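Long-range contacts in paenibacillus xanthan lyase (Paenibacillus, PDB 6F2P), which cleaves the polysaccharide xanthan as a lyase, probably by the beta-elimination chemistry used in polysaccharide lyase family 8: residues D453-G458 against D695-N700; L384-S389 against S469-H474; A156-Q161 against N185-R190; Q176-S181 against V191-D196; T905-D910 against N955-G960. All coordinates share one frame; numbering follows the deposited sequence.

In the fold
Along the chain, interactions 3 and 4 come first, then 2 and 1, and finally 5; the segments of 3 and 4 alternate, as do those of 2 and 1. Interactions 3 and 4, centres about 8 Å apart, share helix 188-197. Interactions 1 and 2, centres about 9 Å apart, meet through neighbouring strands 457-462 and 466-474 of one sheet; interaction 1 packs the edge of that sheet against a loop. Interactions 3 and 5 have centres about 84 Å apart, on opposite sides of the chain's centre. Interactions 3 and 4 thus lie within the helical domain and 5 within the golvesin-like one, while 1 joins the super-sandwich and C-terminal beta-sandwich regions.

Interaction 1 of 5, residues D453-G458 against D695-N700; sequences DKSWAG and DPTQSN. With CA (calcium ion), chain J.
Apolar contact is carried by Trp456 and Pro696, which lie side by side and point the same way. Pro696 CG sits over one face of the indole, 3.5 Å from the centroid of the six-membered ring and 16° off its normal, a CH-pi contact; Pro696 CB meets the CE3-CZ3 side of the same ring at 3.6 Å from Trp456 CZ3. Thr697 CG2 comes obliquely to Trp456 CD1. Trp456 NE1 donates to the carbonyl of Phe661, which helps to set the ring's rotation, and an alanine here would probably lose both this bond and the apolar bed under the proline. The contact joins the super-sandwich region, where strand 457-462 begins, to the loop between strands 688-694 and 703-708 of the C-terminal beta-sandwich region. That loop begins with a type I turn, Asp695 to Gln698, braced by its own polar groups. Asp695 OD1 takes the Thr697 hydroxyl on its syn lone pair at 2.6 Å from Thr697 OG1, and the Thr697 N-H from above the carboxylate plane, an Asx turn; Thr697 OG1 accepts from Ser699 N, an ST turn. Across the segments, Thr697 CA makes a CA-H...O contact with Ser455 O at 3.3 Å. Water 1 links the hydroxyls of Ser455 and Ser699, and water 2 accepts from Gln698 NE2 while donating to Ala457 O. Gln698 OE1, at the end of an extended side chain, binds calcium at 2.5 Å.

Interaction 2 of 5, residues L384-S389 against S469-H474; sequences LSMFSS and SGMELH
Segments 384-389 and 469-474 run in broadly the same direction, 38° apart, with the CA atoms of Met386 and Met471 6.7 Å from each other, so they face one another through side chains and do not pair as strands. The two methionines slide past each other in opposite directions. Met386 places CG anti to its carbonyl carbon and bends at chi3 (-79°); its SD comes to 3.5 Å from Gly470 O, and its CB lies 3.7 Å from Met471 SD. Met471 is fully extended, with CG anti to the backbone N, and this carries its CE past Met386 to Phe387, 3.7 Å from Phe387 CD1 and 3.5 Å from Phe387 O. The arrangement packs two sheets of the super-sandwich region together: strand 380-385, from a four-stranded sheet, leads into 384-389, while strand 466-474 lies next to the edge strand of a nine-stranded one. Phe387 CG takes the crowded position between the backbone N and carbonyl carbon (chi1 83°), and although its CB points away, the ring swings back so that CE1 also approaches Leu473 CD1 at 4.4 Å. At the other end Leu384 CD2 rests on Ser469 CB at 3.5 Å; the Ser469 hydroxyl is bonded to Gln366. Trp486, on the adjacent strand 481-488, touches both Leu384 and Met471. Water 6 donates to Phe387 O and to Glu472 O, bridging the two backbones.

Interaction 3 of 5, residues A156-Q161 against N185-R190; sequences AIYYTQ and NKDSAR. With CA (calcium ion), chain F.
Tyr158 and Arg190 form the tight part of the contact. The guanidinium lies flat on the phenol ring, planes 16° apart, with Arg190 CZ 4.0 Å from the ring centroid: a stacked cation-pi pair, extended by Arg190 CD over the same face. A bend at chi2 (99°) of Arg190 lays the chain along the ring and brings NH1 and NH2 end-on to Gln161 O, each at 2.9 Å. Arg190 NH2 also donates to Ser181 OG. Toward the partly exposed Asn185 and Asp187, contact narrows to the phenol tip. There Tyr158 OH donates to the anti lone pair of Asp187 OD2 at 2.6 Å, the carboxylate lying nearly coplanar with the ring, and accepts an almost straight bond (174°) from Asn185 ND2 at 3.0 Å. A leucine in place of Tyr158 would probably lose both hydroxyl bonds and the flat surface under the guanidinium. Lys186, the C-prime residue of a Schellman motif, turns away. Asp187 N-caps helix 188-197, its OD1 accepting weakly from Arg190 N. The cluster ties the hairpin of helices 168-184 and 188-197 to the C-terminal end of helix 147-160, where Gln161, its NE2 bonded to Gln127 O, binds calcium through OE1 at 2.2 Å with Ser163 and Glu174.

Interaction 4 of 5, residues Q176-S181 against V191-D196; sequences QVIAIS and VAAGRD
Helices 176-181 and 191-196 pass antiparallel at 153°, their axes only 7.2 Å apart, because Ala179 and Gly194 face each other with CA atoms 4.1 Å apart. Gly194 presents bare backbone: its CA lies 4.0 Å from Ala179 CB, and a methyl built on it would fall 2.6 Å from that same CB. Ile178 fills the flank beside this pair. With CG1 anti to the carbonyl carbon (chi1 -77°), its CG2 stands anti to the backbone N and reaches across to Gly194 N at 3.6 Å and, more loosely, to Ala193 CB at 4.3 Å. Farther along, Val191 has CG1 anti to its backbone N, which puts CG2 beside that N and 4.1 Å from Ala179 O, although its CB points away. Arg195 turns away from the interface, bends at chi3 and grips Asp196 side-on, NE to OD1 and NH2 to OD2, a salt bridge between sequence neighbours with one guanidinium face over Ala192 CA. Behind the contact, Val177 and Ser181 touch helices 123-141 and 147-160, while Ala179 meets Leu240 and Val191 meets Leu244 of helix 229-244, so this close pair is packed into the surrounding bundle.

Interaction 5 of 5, residues T905-D910 against N955-G960; sequences TTVIVD and NVPISG. With CA (calcium ion), chain G.
Strand 907-910 belongs to the golvesin-like C-terminal domain and runs to a calcium site, where Asp910 binds the ion with both carboxylate oxygens, OD1 at 2.6 Å and OD2 at 2.9 Å. Asn911, Tyr933, Asp936 and Asp1032 complete that site. The contact lies at the strand's start, where the turn from helix 902-905 meets the loop between strands 949-952 and 960-967. Val907 carries the middle of the contact. Its CG1 is anti to the backbone N (chi1 -179°), so CG2 stands beside that N, anti to the carbonyl carbon, and reaches the loop at 3.4 Å from Asn955 O and 3.7 Å from Pro957 CD. Val907 and Pro957 slide past each other in opposite directions, and the proline ring reaches the backbone of Thr905, its CG 3.6 Å from Thr905 O. Thr905 divides its two branches: OG1, in the crowded position between N and carbonyl carbon, bonds to Thr901 O, while CG2 crosses Ile958 obliquely at 3.7 Å from Ile958 CD1. Ile958 reaches there with CG1 anti to its carbonyl carbon. Strand 1030-1039 holds strand 907-910 by backbone bonds from Val907 and Val909, and Tyr962 of strand 960-967 touches both Thr905 and Pro957. Methyl groups and ring carbons thus do the touching, with Thr905 O and Asn955 O meeting carbon across the contact, consistent with van der Waals packing across a partly exposed apolar seam.

Interaction 1 of 5, residues D453-G458 against D695-N700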
# COMPACT_ATOMS: atom_id res chain seq x y z
N ASP A 453 -2.67 11.35 -10.64
CA ASP A 453 -3.02 12.35 -9.64
C ASP A 453 -4.01 11.76 -8.63
O ASP A 453 -4.70 12.51 -7.91
CB ASP A 453 -3.57 13.61 -10.32
CG ASP A 453 -4.84 13.35 -11.11
OD1 ASP A 453 -5.19 12.17 -11.34
OD2 ASP A 453 -5.49 14.33 -11.50
N LYS A 454 -4.09 10.43 -8.58
CA LYS A 454 -4.98 9.73 -7.65
C LYS A 454 -4.21 8.91 -6.62
O LYS A 454 -3.33 8.12 -6.97
CB LYS A 454 -5.96 8.81 -8.40
CG LYS A 454 -6.81 9.49 -9.46
CD LYS A 454 -7.72 10.55 -8.90
CE LYS A 454 -8.63 11.12 -9.98
NZ LYS A 454 -9.51 12.22 -9.47
N SER A 455 -4.54 9.09 -5.35
CA SER A 455 -3.85 8.42 -4.26
C SER A 455 -4.52 7.12 -3.82
O SER A 455 -3.93 6.31 -3.10
CB SER A 455 -3.76 9.35 -3.05
OG SER A 455 -5.05 9.80 -2.69
N TRP A 456 -5.77 6.93 -4.24
CA TRP A 456 -6.54 5.76 -3.83
C TRP A 456 -6.07 4.54 -4.61
O TRP A 456 -6.60 4.22 -5.66
CB TRP A 456 -8.03 5.99 -4.07
CG TRP A 456 -9.00 5.30 -3.12
CD1 TRP A 456 -9.97 5.91 -2.38
CD2 TRP A 456 -9.11 3.89 -2.83
NE1 TRP A 456 -10.67 4.98 -1.64
CE2 TRP A 456 -10.16 3.74 -1.90
CE3 TRP A 456 -8.42 2.75 -3.26
CZ2 TRP A 456 -10.55 2.49 -1.39
CZ3 TRP A 456 -8.80 1.51 -2.75
CH2 TRP A 456 -9.86 1.39 -1.82
N ALA A 457 -5.06 3.87 -4.08
CA ALA A 457 -4.67 2.57 -4.59
C ALA A 457 -4.20 1.73 -3.42
O ALA A 457 -3.36 2.16 -2.63
CB ALA A 457 -3.58 2.70 -5.63
N GLY A 458 -4.76 0.54 -3.28
CA GLY A 458 -4.38 -0.34 -2.20
C GLY A 458 -5.54 -1.24 -1.83
O GLY A 458 -6.37 -1.58 -2.69
N ASP A 695 -6.29 2.60 5.13
CA ASP A 695 -6.39 3.84 4.36
C ASP A 695 -5.53 3.72 3.10
O ASP A 695 -4.31 3.92 3.14
CB ASP A 695 -5.90 5.00 5.21
CG ASP A 695 -5.65 6.25 4.40
OD1 ASP A 695 -6.44 6.52 3.47
OD2 ASP A 695 -4.64 6.95 4.68
N PRO A 696 -6.16 3.38 1.97
CA PRO A 696 -5.39 3.12 0.76
C PRO A 696 -4.77 4.38 0.21
O PRO A 696 -3.84 4.27 -0.59
CB PRO A 696 -6.43 2.59 -0.23
CG PRO A 696 -7.59 2.18 0.61
CD PRO A 696 -7.60 3.10 1.78
N THR A 697 -5.26 5.55 0.62
CA THR A 697 -4.73 6.81 0.11
C THR A 697 -3.37 7.07 0.74
O THR A 697 -2.57 7.83 0.19
CB THR A 697 -5.64 8.02 0.42
OG1 THR A 697 -5.55 8.36 1.81
CG2 THR A 697 -7.08 7.72 0.06
N GLN A 698 -3.14 6.45 1.89
CA GLN A 698 -1.90 6.61 2.66
C GLN A 698 -1.62 8.07 3.02
O GLN A 698 -0.48 8.42 3.33
CB GLN A 698 -0.70 6.02 1.91
CG GLN A 698 -0.88 4.58 1.47
CD GLN A 698 0.43 3.95 0.99
OE1 GLN A 698 1.49 4.26 1.51
NE2 GLN A 698 0.34 3.05 0.02
N SER A 699 -2.64 8.92 2.98
CA SER A 699 -2.44 10.34 3.23
C SER A 699 -3.46 10.93 4.20
O SER A 699 -3.57 12.15 4.36
CB SER A 699 -2.38 11.12 1.92
OG SER A 699 -3.60 11.02 1.20
N ASN A 700 -4.22 10.05 4.85
CA ASN A 700 -5.06 10.42 5.97
C ASN A 700 -4.18 10.45 7.22
O ASN A 700 -3.64 9.42 7.63
CB ASN A 700 -6.17 9.38 6.13
CG ASN A 700 -7.21 9.76 7.17
OD1 ASN A 700 -7.00 10.64 7.99
ND2 ASN A 700 -8.34 9.09 7.14
CA CA J . 3.98 4.04 1.59
O HOH W 1 -5.05 12.23 -1.11
O HOH W 2 -2.38 1.68 -0.37
O HOH W 3 6.19 5.49 0.86
O HOH W 4 4.38 3.91 -1.26
O HOH W 5 3.19 6.68 2.04

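Interaction 2 of 5, residues L384-S389 against S469-H474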
# COMPACT_ATOMS: atom_id res chain seq x y z
N LEU A 384 -2.05 -8.56 -9.05
CA LEU A 384 -2.78 -7.34 -9.33
C LEU A 384 -1.82 -6.15 -9.42
O LEU A 384 -1.06 -5.88 -8.48
CB LEU A 384 -3.84 -7.10 -8.27
CG LEU A 384 -4.81 -5.96 -8.52
CD1 LEU A 384 -5.71 -6.27 -9.70
CD2 LEU A 384 -5.62 -5.74 -7.29
N SER A 385 -1.87 -5.46 -10.56
CA SER A 385 -0.91 -4.39 -10.84
C SER A 385 -1.56 -3.02 -10.98
O SER A 385 -2.30 -2.75 -11.93
CB SER A 385 -0.12 -4.72 -12.11
OG SER A 385 0.75 -3.65 -12.43
N MET A 386 -1.25 -2.14 -10.03
CA MET A 386 -1.86 -0.83 -10.00
C MET A 386 -0.80 0.27 -10.02
O MET A 386 0.40 -0.01 -9.94
CB MET A 386 -2.69 -0.68 -8.71
CG MET A 386 -3.75 -1.74 -8.53
SD MET A 386 -4.50 -1.69 -6.89
CE MET A 386 -3.26 -2.52 -5.89
N PHE A 387 -1.26 1.51 -10.11
CA PHE A 387 -0.39 2.65 -9.84
C PHE A 387 -1.19 3.81 -9.26
O PHE A 387 -2.41 3.83 -9.33
CB PHE A 387 0.47 3.03 -11.05
CG PHE A 387 -0.21 3.92 -12.06
CD1 PHE A 387 -1.07 3.40 -13.01
CD2 PHE A 387 0.07 5.28 -12.10
CE1 PHE A 387 -1.68 4.22 -13.95
CE2 PHE A 387 -0.53 6.10 -13.04
CZ PHE A 387 -1.41 5.56 -13.97
N SER A 388 -0.48 4.75 -8.66
CA SER A 388 -1.12 5.83 -7.92
C SER A 388 -0.27 7.07 -8.04
O SER A 388 0.59 7.16 -8.91
CB SER A 388 -1.24 5.45 -6.45
OG SER A 388 0.04 5.24 -5.88
N SER A 389 -0.49 8.02 -7.14
CA SER A 389 0.36 9.20 -7.08
C SER A 389 1.67 8.88 -6.36
O SER A 389 2.53 9.75 -6.21
CB SER A 389 -0.36 10.33 -6.36
OG SER A 389 -0.64 9.96 -5.02
N SER A 469 -9.04 -5.20 -3.13
CA SER A 469 -8.20 -4.08 -3.56
C SER A 469 -8.98 -3.14 -4.44
O SER A 469 -9.99 -3.51 -5.04
CB SER A 469 -6.99 -4.57 -4.33
OG SER A 469 -6.13 -5.34 -3.53
N GLY A 470 -8.48 -1.92 -4.53
CA GLY A 470 -9.09 -0.93 -5.39
C GLY A 470 -8.09 0.04 -5.96
O GLY A 470 -7.02 0.28 -5.39
N MET A 471 -8.47 0.62 -7.10
CA MET A 471 -7.66 1.62 -7.76
C MET A 471 -8.58 2.64 -8.40
O MET A 471 -9.45 2.29 -9.20
CB MET A 471 -6.82 0.96 -8.84
CG MET A 471 -6.06 1.92 -9.73
SD MET A 471 -5.05 1.03 -10.93
CE MET A 471 -4.40 2.41 -11.87
N GLU A 472 -8.40 3.91 -8.05
CA GLU A 472 -8.99 4.98 -8.85
C GLU A 472 -8.04 5.27 -10.01
O GLU A 472 -7.01 5.93 -9.86
CB GLU A 472 -9.25 6.23 -8.02
CG GLU A 472 -9.98 7.31 -8.80
CD GLU A 472 -10.53 8.41 -7.91
OE1 GLU A 472 -10.04 8.55 -6.77
OE2 GLU A 472 -11.45 9.14 -8.35
N LEU A 473 -8.39 4.75 -11.18
CA LEU A 473 -7.60 4.97 -12.37
C LEU A 473 -7.77 6.40 -12.86
O LEU A 473 -8.87 6.94 -12.86
CB LEU A 473 -8.04 4.00 -13.47
CG LEU A 473 -7.46 4.30 -14.85
CD1 LEU A 473 -5.94 4.17 -14.84
CD2 LEU A 473 -8.07 3.38 -15.90
N HIS A 474 -6.67 7.01 -13.26
CA HIS A 474 -6.72 8.21 -14.08
C HIS A 474 -5.54 8.18 -15.03
O HIS A 474 -4.43 8.58 -14.66
CB HIS A 474 -6.66 9.48 -13.25
CG HIS A 474 -6.76 10.73 -14.07
ND1 HIS A 474 -6.37 11.96 -13.60
CD2 HIS A 474 -7.20 10.93 -15.33
CE1 HIS A 474 -6.58 12.87 -14.54
NE2 HIS A 474 -7.07 12.27 -15.60
O HOH W 6 -4.02 5.61 -9.82

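Interaction 3 of 5, residues A156-Q161 against N185-R190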
# COMPACT_ATOMS: atom_id res chain seq x y z
N ALA A 156 45.25 -3.01 -11.36
CA ALA A 156 44.33 -2.38 -12.29
C ALA A 156 42.95 -2.23 -11.65
O ALA A 156 42.32 -1.17 -11.74
CB ALA A 156 44.25 -3.17 -13.56
N ILE A 157 42.49 -3.29 -11.00
CA ILE A 157 41.19 -3.28 -10.35
C ILE A 157 41.14 -2.27 -9.19
O ILE A 157 40.19 -1.50 -9.10
CB ILE A 157 40.77 -4.67 -9.87
CG1 ILE A 157 40.69 -5.62 -11.07
CG2 ILE A 157 39.44 -4.60 -9.13
CD1 ILE A 157 40.17 -6.99 -10.73
N TYR A 158 42.15 -2.26 -8.33
CA TYR A 158 42.24 -1.24 -7.28
C TYR A 158 42.19 0.17 -7.87
O TYR A 158 41.67 1.10 -7.26
CB TYR A 158 43.55 -1.35 -6.49
CG TYR A 158 43.64 -2.43 -5.42
CD1 TYR A 158 43.28 -3.74 -5.69
CD2 TYR A 158 44.15 -2.13 -4.17
CE1 TYR A 158 43.40 -4.72 -4.72
CE2 TYR A 158 44.27 -3.10 -3.20
CZ TYR A 158 43.90 -4.39 -3.47
OH TYR A 158 44.03 -5.36 -2.50
N TYR A 159 42.77 0.32 -9.06
CA TYR A 159 42.81 1.62 -9.72
C TYR A 159 41.42 2.08 -10.16
O TYR A 159 40.99 3.17 -9.81
CB TYR A 159 43.77 1.58 -10.91
CG TYR A 159 43.63 2.75 -11.85
CD1 TYR A 159 43.98 4.03 -11.44
CD2 TYR A 159 43.16 2.57 -13.14
CE1 TYR A 159 43.86 5.10 -12.31
CE2 TYR A 159 43.04 3.64 -14.01
CZ TYR A 159 43.39 4.91 -13.59
OH TYR A 159 43.26 5.97 -14.45
N THR A 160 40.72 1.23 -10.91
CA THR A 160 39.39 1.58 -11.38
C THR A 160 38.32 1.48 -10.28
O THR A 160 37.34 2.22 -10.31
CB THR A 160 38.96 0.73 -12.58
OG1 THR A 160 38.81 -0.64 -12.17
CG2 THR A 160 39.98 0.81 -13.69
N GLN A 161 38.51 0.58 -9.32
CA GLN A 161 37.49 0.35 -8.29
C GLN A 161 38.10 0.41 -6.89
O GLN A 161 38.38 -0.63 -6.28
CB GLN A 161 36.80 -0.99 -8.50
CG GLN A 161 35.61 -1.25 -7.58
CD GLN A 161 34.61 -0.14 -7.66
OE1 GLN A 161 34.56 0.72 -6.78
NE2 GLN A 161 33.81 -0.12 -8.72
N ASN A 185 44.06 -10.78 -3.87
CA ASN A 185 45.29 -10.04 -3.59
C ASN A 185 45.76 -10.18 -2.15
O ASN A 185 46.71 -9.52 -1.73
CB ASN A 185 45.12 -8.56 -3.93
CG ASN A 185 46.45 -7.85 -4.09
OD1 ASN A 185 47.40 -8.43 -4.62
ND2 ASN A 185 46.53 -6.61 -3.60
N LYS A 186 45.09 -11.05 -1.40
CA LYS A 186 45.43 -11.32 -0.00
C LYS A 186 45.54 -10.03 0.83
O LYS A 186 46.53 -9.79 1.51
CB LYS A 186 46.70 -12.18 0.08
CG LYS A 186 46.54 -13.50 -0.67
CD LYS A 186 47.51 -14.59 -0.25
CE LYS A 186 47.12 -15.90 -0.93
NZ LYS A 186 47.85 -17.12 -0.46
N ASP A 187 44.50 -9.21 0.76
CA ASP A 187 44.48 -7.89 1.36
C ASP A 187 43.28 -7.81 2.32
O ASP A 187 42.18 -7.40 1.92
CB ASP A 187 44.35 -6.87 0.24
CG ASP A 187 44.44 -5.43 0.73
OD1 ASP A 187 44.36 -5.19 1.96
OD2 ASP A 187 44.56 -4.53 -0.13
N SER A 188 43.47 -8.21 3.58
CA SER A 188 42.39 -8.22 4.57
C SER A 188 41.59 -6.92 4.64
O SER A 188 40.36 -6.95 4.67
CB SER A 188 42.92 -8.57 5.96
OG SER A 188 43.93 -7.65 6.37
N ALA A 189 42.29 -5.79 4.66
CA ALA A 189 41.62 -4.50 4.71
C ALA A 189 40.66 -4.32 3.53
O ALA A 189 39.54 -3.82 3.69
CB ALA A 189 42.65 -3.38 4.73
N ARG A 190 41.10 -4.77 2.36
CA ARG A 190 40.31 -4.63 1.14
C ARG A 190 39.08 -5.53 1.20
O ARG A 190 37.98 -5.12 0.81
CB ARG A 190 41.19 -4.93 -0.09
CG ARG A 190 40.47 -4.98 -1.42
CD ARG A 190 40.59 -3.70 -2.21
NE ARG A 190 40.18 -3.92 -3.60
CZ ARG A 190 39.83 -2.96 -4.45
NH1 ARG A 190 39.84 -1.69 -4.06
NH2 ARG A 190 39.47 -3.28 -5.68
CA CA F . 33.89 2.83 -6.41
O HOH W 7 35.20 3.59 -8.35
O HOH W 8 32.35 2.62 -8.43
O HOH W 9 35.71 4.25 -5.55
O HOH W 10 33.27 5.04 -6.73

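Interaction 4 of 5, residues Q176-S181 against V191-D196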
# COMPACT_ATOMS: atom_id res chain seq x y z
N GLN A 176 31.21 -6.43 -4.23
CA GLN A 176 31.69 -7.71 -4.78
C GLN A 176 33.09 -7.58 -5.38
O GLN A 176 33.97 -8.39 -5.10
CB GLN A 176 30.73 -8.27 -5.84
CG GLN A 176 29.42 -8.80 -5.28
CD GLN A 176 28.43 -9.22 -6.37
OE1 GLN A 176 27.94 -10.34 -6.37
NE2 GLN A 176 28.14 -8.30 -7.29
N VAL A 177 33.29 -6.56 -6.22
CA VAL A 177 34.54 -6.37 -6.91
C VAL A 177 35.65 -6.15 -5.91
O VAL A 177 36.73 -6.75 -6.00
CB VAL A 177 34.46 -5.15 -7.86
CG1 VAL A 177 35.84 -4.67 -8.20
CG2 VAL A 177 33.71 -5.53 -9.13
N ILE A 178 35.36 -5.31 -4.93
CA ILE A 178 36.34 -4.99 -3.90
C ILE A 178 36.65 -6.21 -3.03
O ILE A 178 37.81 -6.50 -2.75
CB ILE A 178 35.88 -3.79 -3.07
CG1 ILE A 178 36.12 -2.52 -3.87
CG2 ILE A 178 36.61 -3.74 -1.75
CD1 ILE A 178 35.52 -1.30 -3.27
N ALA A 179 35.62 -6.94 -2.64
CA ALA A 179 35.80 -8.13 -1.83
C ALA A 179 36.60 -9.20 -2.57
O ALA A 179 37.51 -9.80 -2.01
CB ALA A 179 34.46 -8.69 -1.42
N ILE A 180 36.29 -9.43 -3.83
CA ILE A 180 36.95 -10.53 -4.52
C ILE A 180 38.40 -10.17 -4.85
O ILE A 180 39.29 -11.01 -4.70
CB ILE A 180 36.19 -11.01 -5.77
CG1 ILE A 180 34.76 -11.40 -5.40
CG2 ILE A 180 36.92 -12.19 -6.42
CD1 ILE A 180 34.65 -12.19 -4.13
N SER A 181 38.64 -8.93 -5.26
CA SER A 181 40.02 -8.53 -5.48
C SER A 181 40.83 -8.64 -4.18
O SER A 181 41.96 -9.13 -4.19
CB SER A 181 40.12 -7.13 -6.12
OG SER A 181 39.41 -6.14 -5.40
N VAL A 191 39.24 -6.76 1.70
CA VAL A 191 38.09 -7.65 1.87
C VAL A 191 37.09 -7.08 2.87
O VAL A 191 35.87 -7.17 2.68
CB VAL A 191 38.51 -9.05 2.36
CG1 VAL A 191 37.31 -9.97 2.38
CG2 VAL A 191 39.60 -9.62 1.47
N ALA A 192 37.60 -6.50 3.94
CA ALA A 192 36.73 -5.96 4.97
C ALA A 192 35.93 -4.80 4.40
O ALA A 192 34.74 -4.64 4.71
CB ALA A 192 37.53 -5.53 6.19
N ALA A 193 36.57 -4.01 3.54
CA ALA A 193 35.88 -2.89 2.91
C ALA A 193 34.79 -3.44 2.01
O ALA A 193 33.71 -2.86 1.89
CB ALA A 193 36.85 -2.01 2.13
N GLY A 194 35.07 -4.58 1.40
CA GLY A 194 34.08 -5.23 0.56
C GLY A 194 32.88 -5.66 1.38
O GLY A 194 31.74 -5.35 1.03
N ARG A 195 33.15 -6.38 2.47
CA ARG A 195 32.11 -6.82 3.39
C ARG A 195 31.26 -5.66 3.87
O ARG A 195 30.04 -5.75 3.92
CB ARG A 195 32.74 -7.54 4.59
CG ARG A 195 31.76 -7.88 5.70
CD ARG A 195 32.44 -7.90 7.07
NE ARG A 195 33.08 -6.62 7.38
CZ ARG A 195 34.15 -6.49 8.16
NH1 ARG A 195 34.71 -7.56 8.71
NH2 ARG A 195 34.67 -5.28 8.37
N ASP A 196 31.90 -4.55 4.21
CA ASP A 196 31.19 -3.42 4.80
C ASP A 196 30.31 -2.69 3.79
O ASP A 196 29.35 -2.01 4.16
CB ASP A 196 32.15 -2.43 5.46
CG ASP A 196 32.86 -3.02 6.68
OD1 ASP A 196 32.30 -3.93 7.34
OD2 ASP A 196 33.99 -2.58 6.98

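Interaction 5 of 5, residues T905-D910 against N955-G960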
# COMPACT_ATOMS: atom_id res chain seq x y z
N THR A 905 -26.39 23.21 25.15
CA THR A 905 -26.75 22.97 26.54
C THR A 905 -28.06 23.63 27.01
O THR A 905 -28.77 23.06 27.82
CB THR A 905 -25.60 23.33 27.51
OG1 THR A 905 -25.06 24.62 27.17
CG2 THR A 905 -24.49 22.30 27.42
N THR A 906 -28.36 24.82 26.49
CA THR A 906 -29.60 25.51 26.85
C THR A 906 -30.84 24.65 26.53
O THR A 906 -30.94 24.09 25.44
CB THR A 906 -29.71 26.87 26.14
OG1 THR A 906 -28.62 27.72 26.55
CG2 THR A 906 -31.03 27.56 26.48
N VAL A 907 -31.74 24.53 27.49
CA VAL A 907 -32.96 23.74 27.31
C VAL A 907 -34.21 24.58 27.57
O VAL A 907 -34.28 25.30 28.57
CB VAL A 907 -32.99 22.52 28.23
CG1 VAL A 907 -34.27 21.72 28.00
CG2 VAL A 907 -31.77 21.64 28.01
N ILE A 908 -35.20 24.51 26.68
CA ILE A 908 -36.47 25.20 26.88
C ILE A 908 -37.64 24.22 26.93
O ILE A 908 -37.73 23.31 26.10
CB ILE A 908 -36.76 26.23 25.77
CG1 ILE A 908 -35.67 27.30 25.73
CG2 ILE A 908 -38.14 26.87 25.97
CD1 ILE A 908 -35.92 28.40 24.70
N VAL A 909 -38.51 24.38 27.91
CA VAL A 909 -39.71 23.55 28.00
C VAL A 909 -40.96 24.41 27.98
O VAL A 909 -41.14 25.26 28.84
CB VAL A 909 -39.70 22.66 29.24
CG1 VAL A 909 -40.82 21.64 29.16
CG2 VAL A 909 -38.36 21.95 29.38
N ASP A 910 -41.82 24.20 26.98
CA ASP A 910 -43.07 24.94 26.85
C ASP A 910 -44.19 24.07 27.41
O ASP A 910 -43.99 22.88 27.62
CB ASP A 910 -43.34 25.28 25.38
CG ASP A 910 -44.41 26.35 25.22
OD1 ASP A 910 -44.13 27.52 25.56
OD2 ASP A 910 -45.52 26.02 24.75
N ASN A 955 -34.54 17.97 29.85
CA ASN A 955 -33.50 16.98 29.61
C ASN A 955 -32.14 17.67 29.63
O ASN A 955 -31.74 18.32 28.65
CB ASN A 955 -33.72 16.27 28.28
CG ASN A 955 -32.90 15.01 28.14
OD1 ASN A 955 -31.92 14.80 28.86
ND2 ASN A 955 -33.30 14.15 27.21
N VAL A 956 -31.44 17.56 30.75
CA VAL A 956 -30.17 18.26 30.92
C VAL A 956 -29.07 17.51 30.17
O VAL A 956 -28.81 16.34 30.45
CB VAL A 956 -29.84 18.45 32.43
CG1 VAL A 956 -28.50 19.13 32.60
CG2 VAL A 956 -30.92 19.28 33.09
N PRO A 957 -28.45 18.18 29.19
CA PRO A 957 -27.45 17.57 28.32
C PRO A 957 -26.18 17.17 29.08
O PRO A 957 -25.71 16.04 28.96
CB PRO A 957 -27.12 18.68 27.31
CG PRO A 957 -28.33 19.57 27.33
CD PRO A 957 -28.78 19.55 28.76
N ILE A 958 -25.66 18.11 29.85
CA ILE A 958 -24.41 17.92 30.58
C ILE A 958 -24.62 18.28 32.04
O ILE A 958 -25.23 19.31 32.34
CB ILE A 958 -23.29 18.86 30.04
CG1 ILE A 958 -23.14 18.72 28.52
CG2 ILE A 958 -21.97 18.58 30.74
CD1 ILE A 958 -22.01 19.56 27.95
N SER A 959 -24.13 17.45 32.95
CA SER A 959 -24.13 17.81 34.37
C SER A 959 -23.40 19.14 34.55
O SER A 959 -22.41 19.42 33.87
CB SER A 959 -23.46 16.73 35.21
OG SER A 959 -24.21 15.53 35.17
N GLY A 960 -23.92 19.98 35.45
CA GLY A 960 -23.30 21.27 35.69
C GLY A 960 -24.22 22.27 36.34
O GLY A 960 -25.27 21.91 36.88
CA CA G . -46.48 28.44 25.99